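Long-range contacts in methyltransferase (Streptococcus pyogenes, PDB 2ESR), which probably transfers methyl groups from S-adenosylmethionine, as a member of the family whose relatives methylate a guanine of 16S ribosomal RNA: residues A[30-36]-A[52-58]; A[67-71]-A[84-88]; A[115-120]-A[144-149]. All coordinates share one frame; numbering follows the deposited sequence.

Interaction 1 of 3, residues A[30-36]-A[52-58]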
ATOM      1  N   PHE A  30      -6.419   8.604 -17.074  1.00 24.55           N
ATOM      2  CA  PHE A  30      -6.092   9.377 -15.880  1.00 24.73           C
ATOM      3  C   PHE A  30      -4.626   9.781 -15.952  1.00 26.42           C
ATOM      4  O   PHE A  30      -3.828   9.097 -16.583  1.00 26.92           O
ATOM      5  CB  PHE A  30      -6.301   8.534 -14.619  1.00 24.05           C
ATOM      6  CG  PHE A  30      -7.647   7.881 -14.533  1.00 21.48           C
ATOM      7  CD1 PHE A  30      -8.767   8.602 -14.131  1.00 24.37           C
ATOM      8  CD2 PHE A  30      -7.795   6.535 -14.848  1.00 21.59           C
ATOM      9  CE1 PHE A  30     -10.013   7.986 -14.043  1.00 22.03           C
ATOM     10  CE2 PHE A  30      -9.033   5.912 -14.766  1.00 22.19           C
ATOM     11  CZ  PHE A  30     -10.145   6.640 -14.361  1.00 23.40           C
ATOM     12  N   ASN A  31      -4.269  10.888 -15.309  1.00 27.36           N
ATOM     13  CA  ASN A  31      -2.878  11.328 -15.304  1.00 29.75           C
ATOM     14  C   ASN A  31      -2.235  11.152 -13.928  1.00 29.96           C
ATOM     15  O   ASN A  31      -1.663  12.089 -13.373  1.00 32.01           O
ATOM     16  CB  ASN A  31      -2.765  12.787 -15.746  1.00 32.08           C
ATOM     17  CG  ASN A  31      -3.001  12.959 -17.230  1.00 32.15           C
ATOM     18  OD1 ASN A  31      -4.139  13.028 -17.688  1.00 34.58           O
ATOM     19  ND2 ASN A  31      -1.919  13.015 -17.995  1.00 35.78           N
ATOM     20  N   GLY A  32      -2.332   9.941 -13.389  1.00 28.98           N
ATOM     21  CA  GLY A  32      -1.748   9.657 -12.090  1.00 27.88           C
ATOM     22  C   GLY A  32      -2.710   9.834 -10.930  1.00 26.13           C
ATOM     23  O   GLY A  32      -3.777  10.431 -11.082  1.00 26.55           O
ATOM     24  N   GLY A  33      -2.322   9.323  -9.764  1.00 23.81           N
ATOM     25  CA  GLY A  33      -3.164   9.436  -8.583  1.00 24.76           C
ATOM     26  C   GLY A  33      -3.257   8.122  -7.831  1.00 23.41           C
ATOM     27  O   GLY A  33      -2.795   7.093  -8.328  1.00 23.63           O
ATOM     28  N   ARG A  34      -3.858   8.153  -6.640  1.00 22.17           N
ATOM     29  CA  ARG A  34      -4.007   6.958  -5.812  1.00 21.29           C
ATOM     30  C   ARG A  34      -5.431   6.419  -5.807  1.00 19.86           C
ATOM     31  O   ARG A  34      -6.387   7.160  -5.589  1.00 19.17           O
ATOM     32  CB  ARG A  34      -3.605   7.241  -4.361  1.00 25.30           C
ATOM     33  CG  ARG A  34      -2.120   7.437  -4.102  1.00 31.79           C
ATOM     34  CD  ARG A  34      -1.821   7.200  -2.620  1.00 37.13           C
ATOM     35  NE  ARG A  34      -0.404   7.350  -2.289  1.00 41.97           N
ATOM     36  CZ  ARG A  34       0.233   8.515  -2.244  1.00 43.41           C
ATOM     37  NH1 ARG A  34      -0.416   9.642  -2.508  1.00 46.16           N
ATOM     38  NH2 ARG A  34       1.520   8.557  -1.927  1.00 43.73           N
ATOM     39  N   VAL A  35      -5.554   5.118  -6.030  1.00 18.16           N
ATOM     40  CA  VAL A  35      -6.846   4.456  -6.048  1.00 18.29           C
ATOM     41  C   VAL A  35      -7.032   3.636  -4.770  1.00 18.69           C
ATOM     42  O   VAL A  35      -6.078   3.043  -4.262  1.00 17.33           O
ATOM     43  CB  VAL A  35      -6.955   3.485  -7.255  1.00 20.03           C
ATOM     44  CG1 VAL A  35      -8.287   2.734  -7.215  1.00 19.70           C
ATOM     45  CG2 VAL A  35      -6.825   4.252  -8.559  1.00 20.62           C
ATOM     46  N   LEU A  36      -8.255   3.633  -4.246  1.00 17.41           N
ATOM     47  CA  LEU A  36      -8.597   2.821  -3.082  1.00 17.90           C
ATOM     48  C   LEU A  36      -9.756   1.936  -3.525  1.00 18.48           C
ATOM     49  O   LEU A  36     -10.793   2.437  -3.954  1.00 18.24           O
ATOM     50  CB  LEU A  36      -9.036   3.683  -1.892  1.00 16.73           C
ATOM     51  CG  LEU A  36      -9.580   2.890  -0.690  1.00 18.38           C
ATOM     52  CD1 LEU A  36      -8.514   1.946  -0.153  1.00 18.78           C
ATOM     53  CD2 LEU A  36     -10.019   3.848   0.401  1.00 18.88           C
ATOM     54  N   ARG A  52      -5.301   2.485 -16.973  1.00 22.95           N
ATOM     55  CA  ARG A  52      -5.729   3.695 -17.663  1.00 23.69           C
ATOM     56  C   ARG A  52      -5.028   4.973 -17.223  1.00 23.03           C
ATOM     57  O   ARG A  52      -5.345   6.055 -17.722  1.00 24.77           O
ATOM     58  CB  ARG A  52      -7.247   3.857 -17.530  1.00 23.53           C
ATOM     59  CG  ARG A  52      -8.035   2.838 -18.347  1.00 24.01           C
ATOM     60  CD  ARG A  52      -9.531   2.877 -18.049  1.00 25.48           C
ATOM     61  NE  ARG A  52     -10.272   1.910 -18.859  1.00 25.58           N
ATOM     62  CZ  ARG A  52     -10.896   2.205 -19.998  1.00 28.13           C
ATOM     63  NH1 ARG A  52     -10.878   3.445 -20.470  1.00 27.98           N
ATOM     64  NH2 ARG A  52     -11.542   1.257 -20.668  1.00 27.56           N
ATOM     65  N   GLY A  53      -4.084   4.867 -16.293  1.00 22.41           N
ATOM     66  CA  GLY A  53      -3.379   6.067 -15.875  1.00 21.11           C
ATOM     67  C   GLY A  53      -3.189   6.342 -14.400  1.00 20.89           C
ATOM     68  O   GLY A  53      -2.370   7.191 -14.034  1.00 19.53           O
HETATM   69  N   MSE A  54      -3.944   5.672 -13.537  1.00 20.51           N
HETATM   70  CA  MSE A  54      -3.768   5.904 -12.109  1.00 22.46           C
HETATM   71  C   MSE A  54      -2.395   5.346 -11.751  1.00 22.34           C
HETATM   72  O   MSE A  54      -1.934   4.371 -12.348  1.00 25.10           O
HETATM   73  CB  MSE A  54      -4.875   5.219 -11.311  1.00 23.29           C
HETATM   74  CG  MSE A  54      -6.250   5.858 -11.519  1.00 27.51           C
HETATM   75 SE   MSE A  54      -6.290   7.747 -11.015  1.00 43.27          SE
HETATM   76  CE  MSE A  54      -6.091   7.512  -9.161  1.00 25.12           C
ATOM     77  N   SER A  55      -1.745   5.964 -10.774  1.00 21.85           N
ATOM     78  CA  SER A  55      -0.396   5.571 -10.382  1.00 21.93           C
ATOM     79  C   SER A  55      -0.267   4.318  -9.534  1.00 22.16           C
ATOM     80  O   SER A  55       0.584   3.466  -9.799  1.00 22.49           O
ATOM     81  CB  SER A  55       0.267   6.731  -9.648  1.00 22.20           C
ATOM     82  OG  SER A  55       0.168   7.914 -10.409  1.00 24.66           O
ATOM     83  N   ALA A  56      -1.100   4.207  -8.510  1.00 21.36           N
ATOM     84  CA  ALA A  56      -1.031   3.062  -7.619  1.00 22.70           C
ATOM     85  C   ALA A  56      -2.402   2.774  -7.058  1.00 21.51           C
ATOM     86  O   ALA A  56      -3.314   3.588  -7.185  1.00 20.76           O
ATOM     87  CB  ALA A  56      -0.060   3.347  -6.490  1.00 22.46           C
ATOM     88  N   ALA A  57      -2.545   1.616  -6.426  1.00 21.80           N
ATOM     89  CA  ALA A  57      -3.829   1.246  -5.855  1.00 21.02           C
ATOM     90  C   ALA A  57      -3.676   0.447  -4.580  1.00 21.46           C
ATOM     91  O   ALA A  57      -2.762  -0.367  -4.445  1.00 23.55           O
ATOM     92  CB  ALA A  57      -4.622   0.434  -6.854  1.00 20.08           C
ATOM     93  N   VAL A  58      -4.569   0.701  -3.637  1.00 18.44           N
ATOM     94  CA  VAL A  58      -4.586  -0.051  -2.396  1.00 19.39           C
ATOM     95  C   VAL A  58      -5.889  -0.817  -2.507  1.00 19.53           C
ATOM     96  O   VAL A  58      -6.940  -0.221  -2.745  1.00 19.77           O
ATOM     97  CB  VAL A  58      -4.637   0.848  -1.142  1.00 18.42           C
ATOM     98  CG1 VAL A  58      -4.895  -0.018   0.101  1.00 18.87           C
ATOM     99  CG2 VAL A  58      -3.332   1.603  -0.984  1.00 22.41           C
TER
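V35 and selenomethionine M54 form the dense part of this contact. V35 CG2 presses on M54 CG at 3.4 Å, closer than usual van der Waals contact, and the two side chains meet at about a right angle. The bend of M54 at chi2 (-59°) turns SE toward F30, and the second bend at chi3 (-69°) brings CE back against V35 CG2. SE lies 4.3 Å from the centroid of the F30 ring in an oblique Met-aromatic contact. A49 and L103 help to enclose M54.

The backbone next to this core is closely hydrogen-bonded. S55 OG accepts G33 N at 2.9 Å, while G33 O receives S55 N at 2.9 Å, in the carbonyl plane on a lone pair, plus a weaker bond from A56 N. Regular parallel pairing then follows, V35 N to A56 O and V58 N to V35 O, both 2.9 Å.

Around G32 and G53 the contact is looser and more exposed, although F30 N still bonds R52 O at 2.8 Å. G32 N reaches G53 O only weakly, and the R52 guanidinium turns away to E48. G53 ends helix 44-51 in a Schellman motif. Short strand segments crossing at 24° with helix 44-51 between them make a right-handed beta-alpha-beta crossover, characteristic of the Rossmann-like methyltransferase fold.

Interaction 2 of 3, residues A[67-71]-A[84-88]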
ATOM      1  N   GLN A  67      -8.706 -12.898  -2.564  1.00 33.36           N
ATOM      2  CA  GLN A  67      -7.312 -12.479  -2.441  1.00 34.79           C
ATOM      3  C   GLN A  67      -6.425 -13.226  -3.428  1.00 34.12           C
ATOM      4  O   GLN A  67      -5.543 -12.637  -4.056  1.00 33.93           O
ATOM      5  CB  GLN A  67      -6.804 -12.718  -1.017  1.00 38.16           C
ATOM      6  CG  GLN A  67      -7.422 -11.808   0.028  1.00 43.17           C
ATOM      7  CD  GLN A  67      -7.212 -10.343  -0.289  1.00 47.58           C
ATOM      8  OE1 GLN A  67      -7.684  -9.845  -1.313  1.00 51.36           O
ATOM      9  NE2 GLN A  67      -6.498  -9.641   0.585  1.00 49.39           N
ATOM     10  N   ALA A  68      -6.659 -14.526  -3.564  1.00 32.73           N
ATOM     11  CA  ALA A  68      -5.871 -15.336  -4.480  1.00 32.93           C
ATOM     12  C   ALA A  68      -6.053 -14.824  -5.904  1.00 32.38           C
ATOM     13  O   ALA A  68      -5.085 -14.666  -6.650  1.00 31.31           O
ATOM     14  CB  ALA A  68      -6.296 -16.795  -4.380  1.00 33.66           C
ATOM     15  N   ILE A  69      -7.299 -14.554  -6.274  1.00 31.47           N
ATOM     16  CA  ILE A  69      -7.594 -14.063  -7.611  1.00 31.64           C
ATOM     17  C   ILE A  69      -6.924 -12.718  -7.850  1.00 30.70           C
ATOM     18  O   ILE A  69      -6.301 -12.501  -8.887  1.00 31.76           O
ATOM     19  CB  ILE A  69      -9.110 -13.934  -7.823  1.00 31.18           C
ATOM     20  CG1 ILE A  69      -9.760 -15.311  -7.683  1.00 31.88           C
ATOM     21  CG2 ILE A  69      -9.401 -13.351  -9.201  1.00 32.61           C
ATOM     22  CD1 ILE A  69     -11.269 -15.298  -7.757  1.00 32.38           C
ATOM     23  N   ILE A  70      -7.045 -11.817  -6.882  1.00 31.45           N
ATOM     24  CA  ILE A  70      -6.442 -10.498  -7.008  1.00 32.04           C
ATOM     25  C   ILE A  70      -4.943 -10.601  -7.238  1.00 31.87           C
ATOM     26  O   ILE A  70      -4.402  -9.986  -8.153  1.00 30.52           O
ATOM     27  CB  ILE A  70      -6.677  -9.649  -5.746  1.00 32.69           C
ATOM     28  CG1 ILE A  70      -8.166  -9.343  -5.589  1.00 32.80           C
ATOM     29  CG2 ILE A  70      -5.872  -8.364  -5.836  1.00 33.93           C
ATOM     30  CD1 ILE A  70      -8.503  -8.606  -4.306  1.00 32.33           C
ATOM     31  N   GLN A  71      -4.274 -11.382  -6.397  1.00 33.58           N
ATOM     32  CA  GLN A  71      -2.833 -11.554  -6.506  1.00 36.67           C
ATOM     33  C   GLN A  71      -2.419 -12.043  -7.888  1.00 37.41           C
ATOM     34  O   GLN A  71      -1.420 -11.581  -8.442  1.00 37.68           O
ATOM     35  CB  GLN A  71      -2.345 -12.513  -5.414  1.00 38.02           C
ATOM     36  CG  GLN A  71      -2.388 -11.883  -4.026  1.00 40.60           C
ATOM     37  CD  GLN A  71      -2.108 -12.867  -2.905  1.00 42.81           C
ATOM     38  OE1 GLN A  71      -1.097 -13.565  -2.914  1.00 45.19           O
ATOM     39  NE2 GLN A  71      -3.005 -12.921  -1.927  1.00 44.38           N
ATOM     40  N   THR A  84      -1.082  -2.600  -3.616  1.00 26.56           N
ATOM     41  CA  THR A  84      -0.922  -2.989  -2.226  1.00 28.08           C
ATOM     42  C   THR A  84      -2.240  -3.647  -1.821  1.00 27.20           C
ATOM     43  O   THR A  84      -3.283  -2.996  -1.828  1.00 24.87           O
ATOM     44  CB  THR A  84      -0.668  -1.768  -1.326  1.00 30.29           C
ATOM     45  OG1 THR A  84       0.515  -1.085  -1.768  1.00 33.29           O
ATOM     46  CG2 THR A  84      -0.489  -2.205   0.123  1.00 31.42           C
ATOM     47  N   LEU A  85      -2.193  -4.939  -1.500  1.00 26.34           N
ATOM     48  CA  LEU A  85      -3.388  -5.667  -1.092  1.00 25.84           C
ATOM     49  C   LEU A  85      -3.394  -5.882   0.414  1.00 25.53           C
ATOM     50  O   LEU A  85      -2.427  -6.382   0.990  1.00 27.05           O
ATOM     51  CB  LEU A  85      -3.475  -7.030  -1.794  1.00 27.57           C
ATOM     52  CG  LEU A  85      -4.638  -7.923  -1.331  1.00 29.59           C
ATOM     53  CD1 LEU A  85      -5.963  -7.289  -1.737  1.00 31.80           C
ATOM     54  CD2 LEU A  85      -4.523  -9.314  -1.936  1.00 29.66           C
ATOM     55  N   LEU A  86      -4.490  -5.489   1.047  1.00 22.90           N
ATOM     56  CA  LEU A  86      -4.638  -5.644   2.484  1.00 22.32           C
ATOM     57  C   LEU A  86      -5.751  -6.641   2.748  1.00 22.79           C
ATOM     58  O   LEU A  86      -6.856  -6.509   2.214  1.00 21.07           O
ATOM     59  CB  LEU A  86      -4.987  -4.305   3.136  1.00 23.95           C
ATOM     60  CG  LEU A  86      -3.933  -3.198   3.045  1.00 27.40           C
ATOM     61  CD1 LEU A  86      -4.490  -1.915   3.637  1.00 23.67           C
ATOM     62  CD2 LEU A  86      -2.677  -3.626   3.784  1.00 28.64           C
ATOM     63  N   LYS A  87      -5.450  -7.647   3.561  1.00 21.51           N
ATOM     64  CA  LYS A  87      -6.424  -8.664   3.921  1.00 24.85           C
ATOM     65  C   LYS A  87      -6.988  -8.250   5.271  1.00 27.05           C
ATOM     66  O   LYS A  87      -6.464  -8.626   6.321  1.00 27.26           O
ATOM     67  CB  LYS A  87      -5.753 -10.036   4.016  1.00 27.62           C
ATOM     68  CG  LYS A  87      -6.724 -11.182   4.256  1.00 33.67           C
ATOM     69  CD  LYS A  87      -6.138 -12.521   3.814  1.00 39.01           C
ATOM     70  CE  LYS A  87      -4.826 -12.836   4.520  1.00 43.24           C
ATOM     71  NZ  LYS A  87      -4.228 -14.114   4.025  1.00 44.83           N
HETATM   72  N   MSE A  88      -8.047  -7.452   5.241  1.00 25.94           N
HETATM   73  CA  MSE A  88      -8.654  -6.981   6.476  1.00 29.62           C
HETATM   74  C   MSE A  88     -10.043  -6.402   6.230  1.00 30.35           C
HETATM   75  O   MSE A  88     -10.469  -6.245   5.084  1.00 29.92           O
HETATM   76  CB  MSE A  88      -7.740  -5.933   7.139  1.00 31.10           C
HETATM   77  CG  MSE A  88      -7.495  -4.670   6.325  1.00 33.11           C
HETATM   78 SE   MSE A  88      -5.965  -3.612   6.948  1.00 34.25          SE
HETATM   79  CE  MSE A  88      -6.632  -3.131   8.701  1.00 33.54           C
TER
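The helical bond from Q71 N to Q67 O, 2.9 Å long, sets two glutamines one turn apart, and both bring their side chains against L85. The setting is the beta-alpha-beta unit of strand 56-60, helix 64-75 and strand 83-86. Here the short helix segment runs antiparallel to its strand, at 177°, with the axes 10.2 Å apart.

The main pairing sets an amide against an isopropyl group. Q67 bends at chi2 (-57°), so its amide folds down onto the leucine instead of extending past it. L85 CD2 sits above the amide plane, 3.3 Å from Q67 CD, whereas L85 CD1 lies much nearer that plane and 3.1 Å from Q67 OE1. Q67 NE2 comes within 3.2 Å of L85 CG. These are close van der Waals approaches of a polar group to carbon, not hydrogen bonds. The same NE2 lies 3.5 Å from K87 CB, so the lysine's aliphatic root borders the amide.

T98 of the second subunit packs on Q67 and Q71 and hydrogen-bonds L85 O, so the seam is itself part of the dimer interface. Q71 approaches L85 at about a right angle, touching CD2 with its CG and NE2. Toward strand 56-60, where L59 packs on both I70 and L85, I70 CD1 meets L85 CD1 at 3.8 Å.

Interaction 3 of 3, residues A[115-120]-A[144-149]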
ATOM      1  N   ILE A 115     -22.309   1.586   1.870  1.00 16.24           N
ATOM      2  CA  ILE A 115     -21.780   2.691   1.076  1.00 17.10           C
ATOM      3  C   ILE A 115     -21.852   3.981   1.889  1.00 18.33           C
ATOM      4  O   ILE A 115     -20.879   4.726   1.970  1.00 17.01           O
ATOM      5  CB  ILE A 115     -22.548   2.837  -0.243  1.00 17.44           C
ATOM      6  CG1 ILE A 115     -22.125   1.702  -1.183  1.00 18.75           C
ATOM      7  CG2 ILE A 115     -22.293   4.205  -0.870  1.00 18.65           C
ATOM      8  CD1 ILE A 115     -22.872   1.685  -2.498  1.00 18.96           C
ATOM      9  N   VAL A 116     -22.992   4.232   2.519  1.00 15.01           N
ATOM     10  CA  VAL A 116     -23.136   5.445   3.320  1.00 16.08           C
ATOM     11  C   VAL A 116     -22.149   5.456   4.497  1.00 16.06           C
ATOM     12  O   VAL A 116     -21.429   6.435   4.715  1.00 13.17           O
ATOM     13  CB  VAL A 116     -24.584   5.584   3.846  1.00 16.55           C
ATOM     14  CG1 VAL A 116     -24.690   6.773   4.795  1.00 19.02           C
ATOM     15  CG2 VAL A 116     -25.538   5.771   2.675  1.00 16.85           C
ATOM     16  N   ALA A 117     -22.100   4.364   5.249  1.00 14.36           N
ATOM     17  CA  ALA A 117     -21.203   4.297   6.393  1.00 14.10           C
ATOM     18  C   ALA A 117     -19.744   4.447   5.969  1.00 13.20           C
ATOM     19  O   ALA A 117     -18.966   5.122   6.638  1.00 14.15           O
ATOM     20  CB  ALA A 117     -21.394   2.973   7.127  1.00 14.67           C
ATOM     21  N   THR A 118     -19.376   3.821   4.856  1.00 13.16           N
ATOM     22  CA  THR A 118     -17.991   3.883   4.400  1.00 15.25           C
ATOM     23  C   THR A 118     -17.583   5.276   3.933  1.00 14.55           C
ATOM     24  O   THR A 118     -16.499   5.744   4.264  1.00 15.60           O
ATOM     25  CB  THR A 118     -17.729   2.846   3.288  1.00 17.34           C
ATOM     26  OG1 THR A 118     -18.009   1.536   3.804  1.00 18.55           O
ATOM     27  CG2 THR A 118     -16.273   2.894   2.830  1.00 20.10           C
ATOM     28  N   ILE A 119     -18.444   5.941   3.166  1.00 13.98           N
ATOM     29  CA  ILE A 119     -18.119   7.285   2.692  1.00 14.77           C
ATOM     30  C   ILE A 119     -18.045   8.243   3.880  1.00 17.62           C
ATOM     31  O   ILE A 119     -17.184   9.126   3.929  1.00 16.44           O
ATOM     32  CB  ILE A 119     -19.148   7.762   1.646  1.00 14.40           C
ATOM     33  CG1 ILE A 119     -19.022   6.883   0.395  1.00 16.31           C
ATOM     34  CG2 ILE A 119     -18.911   9.227   1.298  1.00 17.74           C
ATOM     35  CD1 ILE A 119     -20.005   7.198  -0.704  1.00 17.16           C
ATOM     36  N   GLU A 120     -18.940   8.068   4.848  1.00 17.17           N
ATOM     37  CA  GLU A 120     -18.904   8.912   6.038  1.00 17.88           C
ATOM     38  C   GLU A 120     -17.581   8.698   6.770  1.00 17.44           C
ATOM     39  O   GLU A 120     -16.956   9.657   7.230  1.00 18.52           O
ATOM     40  CB  GLU A 120     -20.063   8.574   6.973  1.00 19.73           C
ATOM     41  CG  GLU A 120     -21.419   9.036   6.480  1.00 24.85           C
ATOM     42  CD  GLU A 120     -21.640  10.529   6.674  1.00 31.14           C
ATOM     43  OE1 GLU A 120     -22.709  11.031   6.258  1.00 34.78           O
ATOM     44  OE2 GLU A 120     -20.754  11.198   7.246  1.00 35.62           O
ATOM     45  N   LEU A 144     -29.468   5.115  -3.702  1.00 24.34           N
ATOM     46  CA  LEU A 144     -28.498   5.774  -2.848  1.00 23.81           C
ATOM     47  C   LEU A 144     -28.893   7.235  -2.644  1.00 24.25           C
ATOM     48  O   LEU A 144     -29.504   7.850  -3.512  1.00 24.33           O
ATOM     49  CB  LEU A 144     -27.103   5.683  -3.469  1.00 21.85           C
ATOM     50  CG  LEU A 144     -26.558   4.262  -3.678  1.00 21.46           C
ATOM     51  CD1 LEU A 144     -25.213   4.349  -4.386  1.00 20.80           C
ATOM     52  CD2 LEU A 144     -26.408   3.548  -2.339  1.00 21.85           C
ATOM     53  N   PRO A 145     -28.529   7.811  -1.492  1.00 24.31           N
ATOM     54  CA  PRO A 145     -28.866   9.205  -1.197  1.00 23.22           C
ATOM     55  C   PRO A 145     -28.094  10.208  -2.049  1.00 25.07           C
ATOM     56  O   PRO A 145     -26.946   9.968  -2.430  1.00 23.00           O
ATOM     57  CB  PRO A 145     -28.542   9.321   0.286  1.00 24.10           C
ATOM     58  CG  PRO A 145     -27.345   8.441   0.415  1.00 25.03           C
ATOM     59  CD  PRO A 145     -27.718   7.223  -0.409  1.00 23.45           C
ATOM     60  N   LYS A 146     -28.729  11.336  -2.345  1.00 23.18           N
ATOM     61  CA  LYS A 146     -28.082  12.360  -3.154  1.00 24.82           C
ATOM     62  C   LYS A 146     -26.849  12.934  -2.483  1.00 22.32           C
ATOM     63  O   LYS A 146     -25.908  13.354  -3.156  1.00 22.29           O
ATOM     64  CB  LYS A 146     -29.062  13.486  -3.485  1.00 27.43           C
ATOM     65  CG  LYS A 146     -30.040  13.122  -4.589  1.00 33.14           C
ATOM     66  CD  LYS A 146     -30.757  14.356  -5.116  1.00 37.48           C
ATOM     67  CE  LYS A 146     -31.638  14.016  -6.311  1.00 40.73           C
ATOM     68  NZ  LYS A 146     -32.354  15.220  -6.829  1.00 43.48           N
ATOM     69  N   GLU A 147     -26.853  12.958  -1.157  1.00 21.80           N
ATOM     70  CA  GLU A 147     -25.715  13.479  -0.416  1.00 21.85           C
ATOM     71  C   GLU A 147     -25.280  12.564   0.718  1.00 20.74           C
ATOM     72  O   GLU A 147     -26.103  11.960   1.406  1.00 22.65           O
ATOM     73  CB  GLU A 147     -26.034  14.866   0.157  1.00 25.38           C
ATOM     74  CG  GLU A 147     -26.121  15.971  -0.880  1.00 31.16           C
ATOM     75  CD  GLU A 147     -26.508  17.312  -0.277  1.00 35.72           C
ATOM     76  OE1 GLU A 147     -26.543  18.311  -1.027  1.00 39.67           O
ATOM     77  OE2 GLU A 147     -26.775  17.371   0.944  1.00 37.31           O
ATOM     78  N   ILE A 148     -23.971  12.467   0.896  1.00 18.80           N
ATOM     79  CA  ILE A 148     -23.375  11.669   1.960  1.00 21.15           C
ATOM     80  C   ILE A 148     -22.204  12.502   2.452  1.00 22.22           C
ATOM     81  O   ILE A 148     -21.281  12.780   1.691  1.00 21.30           O
ATOM     82  CB  ILE A 148     -22.828  10.326   1.445  1.00 20.72           C
ATOM     83  CG1 ILE A 148     -23.959   9.488   0.850  1.00 22.07           C
ATOM     84  CG2 ILE A 148     -22.145   9.580   2.584  1.00 21.18           C
ATOM     85  CD1 ILE A 148     -23.478   8.205   0.170  1.00 19.91           C
ATOM     86  N   ALA A 149     -22.242  12.901   3.718  1.00 23.07           N
ATOM     87  CA  ALA A 149     -21.176  13.726   4.272  1.00 26.01           C
ATOM     88  C   ALA A 149     -21.041  14.965   3.385  1.00 25.63           C
ATOM     89  O   ALA A 149     -22.030  15.622   3.080  1.00 26.50           O
ATOM     90  CB  ALA A 149     -19.863  12.940   4.305  1.00 25.87           C
TER
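I119 and I148 make the closest apolar contact here, their side chains meeting at about a right angle. The CG2 methyls of I119 and I148 are 3.5 Å apart, tighter than usual for two carbons, and I148 CG2 also lies 3.6 Å from I119 CB. A second touch joins I119 CD1 to I148 CD1 at 3.7 Å, so the two isoleucines engage through both branches. In I148, CG2 stands anti to the backbone N while CG1 takes the place beside it (chi1 -61°). This directs CG2 at I119 and lets CD1 reach on toward V116 CG2.

The remaining apolar pairs are more relaxed and extend the seam toward the start of the helix segment. V116 CG2 rests on P145 CG at 3.9 Å, and I115 CD1 meets L144 CD2 at 4.0 Å, with both methyls of L144 about equally near. Y167 of strand 162-169 packs on I119, L144 and I148, and its hydroxyl hydrogen-bonds P145 O, tying the loop before strand 147-148 to strand 162-169.

The polar part is slight and lies at the exposed end. E120 bends at chi2 (-77°), bringing OE1 3.2 Å from A149 N, but the N-H...O angle of 121° makes this a weak hydrogen bond. E120 OE2 sits 3.5 Å from A149 CB.

Helix 111-124 is thereby joined to the short edge strand 147-148 beyond the parallel part of the sheet. With one poorly directed hydrogen bond and five apolar side-chain pairs across it, the seam is probably held mainly by hydrophobic burial.

Interactions 1, 2 and 3 follow one another along the chain without interleaving, and all reach the same mixed sheet. Interactions 1 and 2 lie on consecutive beta-alpha-beta units sharing strand 56-60. Their centres are about 17 Å apart, yet they touch: A57 O probably accepts a hydrogen bond from T84 N at 2.9 Å. Both also meet the second subunit, so this half of the sheet serves fold and dimer alike. Interaction 3 is centred about 23 Å from interaction 1, on the opposite side of the chain's centre, and about 25 Å from interaction 2. It touches neither, and packs helix 111-124 toward the antiparallel end, away from the dimer contacts.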